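Long-range contacts in A1 protein (Enterobacteria phage Qbeta, PDB 3RLK), which is a minor coat protein of the phage particle, made by read-through of the coat protein stop codon and probably needed for infectious virions: residues Phe32-Leu37 and Ala140-Asp146; Trp50-Ala55 and Arg118-Pro123. All coordinates share one frame; numbering follows the deposited sequence.

From the N terminus, the chain runs through strand 34-38 and returns antiparallel beside it as strand 52-58. After a long excursion with two short helices it comes back as strand 117-121, and interaction 2 closes that loop by pairing 117-121 parallel to the far edge of 52-58. Strands 129-135 and 140-143 follow as antiparallel neighbours, and interaction 1 then lays 140-143 against 34-38, where the walk began. The loop of interaction 2 is therefore nested inside that of interaction 1, and the five pairings form a closed ring, a small beta-barrel. Arg118 NH1, probably hydrogen-bonded to Leu37 O, links the two contacts, and Lys122 packs against Trp35.

Interaction 1. Residues Phe32-Leu37 and Ala140-Asp146; sequences FAIWSL and AYCSLSD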
loop_
_atom_site.group_PDB
_atom_site.type_symbol
_atom_site.label_atom_id
_atom_site.label_comp_id
_atom_site.label_asym_id
_atom_site.label_seq_id
_atom_site.Cartn_x
_atom_site.Cartn_y
_atom_site.Cartn_z
ATOM N N PHE A 32 -7.900 -7.219 5.877
ATOM C CA PHE A 32 -6.933 -8.288 6.003
ATOM C C PHE A 32 -6.298 -8.210 7.360
ATOM O O PHE A 32 -6.426 -7.172 8.047
ATOM C CB PHE A 32 -5.856 -8.162 4.924
ATOM C CG PHE A 32 -6.411 -8.289 3.535
ATOM C CD1 PHE A 32 -6.753 -9.528 3.020
ATOM C CD2 PHE A 32 -6.647 -7.140 2.763
ATOM C CE1 PHE A 32 -7.347 -9.655 1.747
ATOM C CE2 PHE A 32 -7.246 -7.236 1.515
ATOM C CZ PHE A 32 -7.567 -8.524 0.984
ATOM N N ALA A 33 -5.694 -9.332 7.773
ATOM C CA ALA A 33 -5.024 -9.384 9.049
ATOM C C ALA A 33 -3.965 -8.290 9.106
ATOM O O ALA A 33 -3.224 -7.972 8.116
ATOM C CB ALA A 33 -4.374 -10.742 9.253
ATOM N N ILE A 34 -3.860 -7.689 10.280
ATOM C CA ILE A 34 -2.788 -6.709 10.525
ATOM C C ILE A 34 -1.797 -7.138 11.680
ATOM O O ILE A 34 -2.210 -7.920 12.523
ATOM C CB ILE A 34 -3.333 -5.323 10.717
ATOM C CG1 ILE A 34 -4.282 -5.279 11.918
ATOM C CG2 ILE A 34 -4.023 -4.819 9.414
ATOM C CD1 ILE A 34 -4.427 -3.781 12.472
ATOM N N TRP A 35 -0.545 -6.596 11.661
ATOM C CA TRP A 35 0.566 -7.221 12.395
ATOM C C TRP A 35 1.457 -6.161 12.943
ATOM O O TRP A 35 1.454 -5.043 12.432
ATOM C CB TRP A 35 1.424 -8.042 11.436
ATOM C CG TRP A 35 0.595 -9.059 10.715
ATOM C CD1 TRP A 35 -0.155 -8.847 9.556
ATOM C CD2 TRP A 35 0.372 -10.418 11.116
ATOM N NE1 TRP A 35 -0.795 -10.022 9.216
ATOM C CE2 TRP A 35 -0.474 -10.993 10.146
ATOM C CE3 TRP A 35 0.868 -11.237 12.187
ATOM C CZ2 TRP A 35 -0.854 -12.340 10.199
ATOM C CZ3 TRP A 35 0.478 -12.588 12.229
ATOM C CH2 TRP A 35 -0.395 -13.108 11.272
ATOM N N SER A 36 2.243 -6.562 13.965
ATOM C CA SER A 36 3.356 -5.730 14.487
ATOM C C SER A 36 4.628 -6.518 14.150
ATOM O O SER A 36 4.717 -7.735 14.459
ATOM C CB SER A 36 3.213 -5.517 16.010
ATOM O OG SER A 36 4.317 -4.810 16.545
ATOM N N LEU A 37 5.596 -5.873 13.488
ATOM C CA LEU A 37 6.875 -6.445 13.193
ATOM C C LEU A 37 7.996 -5.633 13.913
ATOM O O LEU A 37 8.426 -4.633 13.404
ATOM C CB LEU A 37 7.095 -6.434 11.664
ATOM C CG LEU A 37 6.559 -7.650 10.917
ATOM C CD1 LEU A 37 5.034 -7.628 10.857
ATOM C CD2 LEU A 37 7.220 -7.576 9.470
ATOM N N ALA A 140 0.483 -0.139 11.576
ATOM C CA ALA A 140 0.458 -1.577 11.645
ATOM C C ALA A 140 0.858 -2.003 10.245
ATOM O O ALA A 140 0.862 -1.185 9.271
ATOM C CB ALA A 140 -0.931 -2.117 12.046
ATOM N N TYR A 141 1.082 -3.292 10.120
ATOM C CA TYR A 141 1.632 -3.877 8.888
ATOM C C TYR A 141 0.598 -4.831 8.301
ATOM O O TYR A 141 -0.172 -5.466 9.009
ATOM C CB TYR A 141 2.890 -4.672 9.218
ATOM C CG TYR A 141 4.049 -3.818 9.502
ATOM C CD1 TYR A 141 4.918 -3.434 8.466
ATOM C CD2 TYR A 141 4.267 -3.349 10.783
ATOM C CE1 TYR A 141 6.047 -2.541 8.751
ATOM C CE2 TYR A 141 5.372 -2.506 11.086
ATOM C CZ TYR A 141 6.239 -2.126 10.076
ATOM O OH TYR A 141 7.299 -1.300 10.414
ATOM N N CYS A 142 0.619 -4.955 6.989
ATOM C CA CYS A 142 -0.366 -5.878 6.330
ATOM C C CYS A 142 0.412 -6.715 5.292
ATOM O O CYS A 142 1.291 -6.159 4.594
ATOM C CB CYS A 142 -1.471 -5.035 5.653
ATOM S SG CYS A 142 -2.826 -6.116 5.052
ATOM N N SER A 143 0.186 -8.036 5.240
ATOM C CA SER A 143 0.949 -8.957 4.349
ATOM C C SER A 143 0.568 -8.706 2.874
ATOM O O SER A 143 -0.626 -8.821 2.566
ATOM C CB SER A 143 0.577 -10.386 4.654
ATOM O OG SER A 143 1.257 -11.229 3.727
ATOM N N LEU A 144 1.556 -8.460 2.009
ATOM C CA LEU A 144 1.364 -8.321 0.558
ATOM C C LEU A 144 0.838 -9.659 -0.080
ATOM O O LEU A 144 0.066 -9.673 -1.078
ATOM C CB LEU A 144 2.693 -7.819 -0.082
ATOM C CG LEU A 144 2.932 -6.355 0.357
ATOM C CD1 LEU A 144 4.434 -6.023 0.095
ATOM C CD2 LEU A 144 1.935 -5.400 -0.414
ATOM N N SER A 145 1.180 -10.760 0.606
ATOM C CA SER A 145 0.738 -12.094 0.230
ATOM C C SER A 145 -0.758 -12.191 0.400
ATOM O O SER A 145 -1.422 -12.646 -0.521
ATOM C CB SER A 145 1.427 -13.223 1.024
ATOM O OG SER A 145 2.801 -13.336 0.603
ATOM N N ASP A 146 -1.286 -11.683 1.513
ATOM C CA ASP A 146 -2.704 -11.702 1.784
ATOM C C ASP A 146 -3.487 -10.772 0.814
ATOM O O ASP A 146 -4.462 -11.187 0.209
ATOM C CB ASP A 146 -3.017 -11.254 3.232
ATOM C CG ASP A 146 -2.530 -12.211 4.312
ATOM O OD1 ASP A 146 -1.932 -13.254 3.969
ATOM O OD2 ASP A 146 -2.778 -11.928 5.532
HETATM O O HOH W 1 -1.973 -9.664 6.549
HETATM O O HOH W 2 -5.681 -11.655 5.851
#
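Trp35 and Tyr141 form the antiparallel hydrogen-bonded pair here. Tyr141 N gives Trp35 O a bond of 2.9 Å, while the return bond from Trp35 N to Tyr141 O is bent to 130° and weak. Tyr141 O also meets the edge of the indole, 3.4 Å from Trp35 CD1. Beside this pair, Leu37 CB lies over one face of the Tyr141 ring, offset toward its rim, while Leu37 CD1 touches Tyr141 CB at 4.0 Å.

Toward Ala33 and Phe32 the two backbones draw apart, and a water bridges them. It accepts from Trp35 NE1 and Ser143 N and donates to Ala33 O and Asp146 OD2, so four bonds grip it. A second water joins Asp146 OD2 to Ala33 N. With CG turned anti to its carbonyl carbon (chi1 -62°), the Phe32 ring slides past Asp146, CE1 3.6 Å from Asp146 O, while Phe32 CB packs on Cys142 SG.

Ser143, hydrogen-bonded through OG to Glu130, sits at the N-cap of helix 144-147 and accepts weakly from Ser145 N and Asp146 N. Phe132 meets Trp35 edge-to-face from the next strand, 129-135. Strand 140-143 joined to 34-38 closes the beta-barrel of the read-through domain.

Interaction 2. Residues Trp50-Ala55 and Arg118-Pro123; sequences WPIYNA and REGKKP
Trp50 NE1 donates to Glu119 OE1 over 2.6 Å, nearly straight at 165°, in the plane of the indole but from above the carboxylate plane. Glu119 reaches it with CG anti to its backbone N (chi1 -166°) and the chain extended beyond; its other oxygen, OE2, makes a salt bridge to Arg131, so the carboxylate is held from two directions. This bond flanks a parallel strand pair of the beta-barrel, 52-55 beside 118-121.

Three backbone bonds knit the pair in the parallel pattern. Tyr53 N donates to Glu119 O, Lys121 N to Tyr53 O over only 2.6 Å, and Ala55 N to Lys121 O. Gly120 comes in close as well, its CA 3.0 Å from Tyr53 O in a CA-H...O contact. At each end a water adds to the join: one donates to Pro51 O and accepts from Glu119 N, the other donates to both Asn54 OD1 and Lys121 O.

On the face opposite Glu119, the extended side chain of Arg118 runs over the Tyr53 ring. Its guanidinium is stacked flat on the phenol, planes 4° apart and centres 4.6 Å apart, shifted so that Tyr53 OH sits over its middle. Leu37 O and Glu38, both partners of NH1, would help keep the group in place. Further along, Ala55 packs against Phe132, Trp35 and Leu37. Nearer the backbone, the arginine's methylene adds a CH-pi contact, with Arg118 CD 3.5 Å from Tyr53 CE2.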
loop_
_atom_site.group_PDB
_atom_site.type_symbol
_atom_site.label_atom_id
_atom_site.label_comp_id
_atom_site.label_asym_id
_atom_site.label_seq_id
_atom_site.Cartn_x
_atom_site.Cartn_y
_atom_site.Cartn_z
ATOM N N TRP A 50 18.485 -6.492 5.222
ATOM C CA TRP A 50 17.342 -6.107 6.102
ATOM C C TRP A 50 17.090 -7.248 7.096
ATOM O O TRP A 50 17.329 -8.387 6.756
ATOM C CB TRP A 50 16.070 -5.783 5.280
ATOM C CG TRP A 50 15.622 -6.841 4.316
ATOM C CD1 TRP A 50 14.825 -7.891 4.586
ATOM C CD2 TRP A 50 15.935 -6.911 2.930
ATOM N NE1 TRP A 50 14.625 -8.632 3.473
ATOM C CE2 TRP A 50 15.295 -8.056 2.427
ATOM C CE3 TRP A 50 16.695 -6.105 2.055
ATOM C CZ2 TRP A 50 15.389 -8.444 1.079
ATOM C CZ3 TRP A 50 16.825 -6.509 0.715
ATOM C CH2 TRP A 50 16.174 -7.666 0.249
ATOM N N PRO A 51 16.572 -6.936 8.309
ATOM C CA PRO A 51 16.315 -8.042 9.200
ATOM C C PRO A 51 15.126 -8.843 8.725
ATOM O O PRO A 51 14.330 -8.382 7.881
ATOM C CB PRO A 51 15.948 -7.371 10.523
ATOM C CG PRO A 51 16.121 -5.867 10.363
ATOM C CD PRO A 51 16.243 -5.610 8.882
ATOM N N ILE A 52 14.898 -9.985 9.335
ATOM C CA ILE A 52 13.558 -10.600 9.248
ATOM C C ILE A 52 13.001 -10.466 10.637
ATOM O O ILE A 52 13.682 -10.801 11.638
ATOM C CB ILE A 52 13.569 -12.082 8.756
ATOM C CG1 ILE A 52 14.190 -12.139 7.355
ATOM C CG2 ILE A 52 12.173 -12.674 8.777
ATOM C CD1 ILE A 52 14.336 -13.524 6.755
ATOM N N TYR A 53 11.762 -10.033 10.694
ATOM C CA TYR A 53 11.050 -9.895 11.964
ATOM C C TYR A 53 10.114 -11.079 12.208
ATOM O O TYR A 53 9.695 -11.831 11.300
ATOM C CB TYR A 53 10.225 -8.599 11.979
ATOM C CG TYR A 53 11.086 -7.356 11.897
ATOM C CD1 TYR A 53 11.462 -6.677 13.043
ATOM C CD2 TYR A 53 11.495 -6.836 10.645
ATOM C CE1 TYR A 53 12.276 -5.523 12.980
ATOM C CE2 TYR A 53 12.288 -5.694 10.567
ATOM C CZ TYR A 53 12.666 -5.041 11.748
ATOM O OH TYR A 53 13.460 -3.908 11.694
ATOM N N ASN A 54 9.786 -11.230 13.471
ATOM C CA ASN A 54 8.700 -12.089 13.856
ATOM C C ASN A 54 7.445 -11.249 13.778
ATOM O O ASN A 54 7.351 -10.202 14.446
ATOM C CB ASN A 54 8.927 -12.523 15.300
ATOM C CG ASN A 54 9.932 -13.679 15.435
ATOM O OD1 ASN A 54 9.932 -14.628 14.659
ATOM N ND2 ASN A 54 10.750 -13.618 16.456
ATOM N N ALA A 55 6.463 -11.687 12.985
ATOM C CA ALA A 55 5.184 -11.015 12.913
ATOM C C ALA A 55 4.243 -11.349 14.035
ATOM O O ALA A 55 3.965 -12.530 14.239
ATOM C CB ALA A 55 4.497 -11.252 11.493
ATOM N N ARG A 118 8.478 -4.422 5.550
ATOM C CA ARG A 118 9.341 -5.284 6.429
ATOM C C ARG A 118 9.117 -6.717 6.082
ATOM O O ARG A 118 7.977 -7.129 5.799
ATOM C CB ARG A 118 9.078 -5.035 7.932
ATOM C CG ARG A 118 9.697 -3.711 8.381
ATOM C CD ARG A 118 9.602 -3.492 9.898
ATOM N NE ARG A 118 10.355 -2.294 10.256
ATOM C CZ ARG A 118 10.539 -1.827 11.497
ATOM N NH1 ARG A 118 10.100 -2.490 12.544
ATOM N NH2 ARG A 118 11.213 -0.667 11.665
ATOM N N GLU A 119 10.178 -7.532 6.121
ATOM C CA GLU A 119 9.968 -8.983 5.924
ATOM C C GLU A 119 9.687 -9.654 7.266
ATOM O O GLU A 119 10.414 -9.387 8.247
ATOM C CB GLU A 119 11.258 -9.572 5.342
ATOM C CG GLU A 119 11.060 -10.978 4.774
ATOM C CD GLU A 119 12.023 -11.251 3.645
ATOM O OE1 GLU A 119 13.186 -10.812 3.750
ATOM O OE2 GLU A 119 11.598 -11.869 2.658
ATOM N N GLY A 120 8.690 -10.533 7.341
ATOM C CA GLY A 120 8.467 -11.143 8.677
ATOM C C GLY A 120 7.990 -12.589 8.589
ATOM O O GLY A 120 7.381 -13.036 7.588
ATOM N N LYS A 121 8.252 -13.286 9.688
ATOM C CA LYS A 121 7.934 -14.680 9.817
ATOM C C LYS A 121 6.597 -14.830 10.604
ATOM O O LYS A 121 6.505 -14.401 11.717
ATOM C CB LYS A 121 9.049 -15.444 10.539
ATOM C CG LYS A 121 8.703 -16.988 10.567
ATOM C CD LYS A 121 9.645 -17.746 11.450
ATOM C CE LYS A 121 9.280 -19.241 11.469
ATOM N NZ LYS A 121 9.463 -19.930 10.099
ATOM N N LYS A 122 5.580 -15.409 9.980
ATOM C CA LYS A 122 4.289 -15.614 10.676
ATOM C C LYS A 122 4.271 -16.790 11.645
ATOM O O LYS A 122 5.061 -17.739 11.514
ATOM C CB LYS A 122 3.177 -15.814 9.656
ATOM C CG LYS A 122 3.061 -14.626 8.693
ATOM C CD LYS A 122 1.616 -14.173 8.414
ATOM C CE LYS A 122 0.930 -15.009 7.381
ATOM N NZ LYS A 122 0.308 -14.101 6.352
ATOM N N PRO A 123 3.341 -16.757 12.604
ATOM C CA PRO A 123 3.135 -18.005 13.364
ATOM C C PRO A 123 2.421 -19.024 12.425
ATOM O O PRO A 123 1.896 -18.632 11.333
ATOM C CB PRO A 123 2.167 -17.578 14.506
ATOM C CG PRO A 123 1.894 -16.140 14.332
ATOM C CD PRO A 123 2.443 -15.675 13.007
HETATM O O HOH W 3 12.358 -6.283 7.177
HETATM O O HOH W 4 6.812 -15.471 14.399
#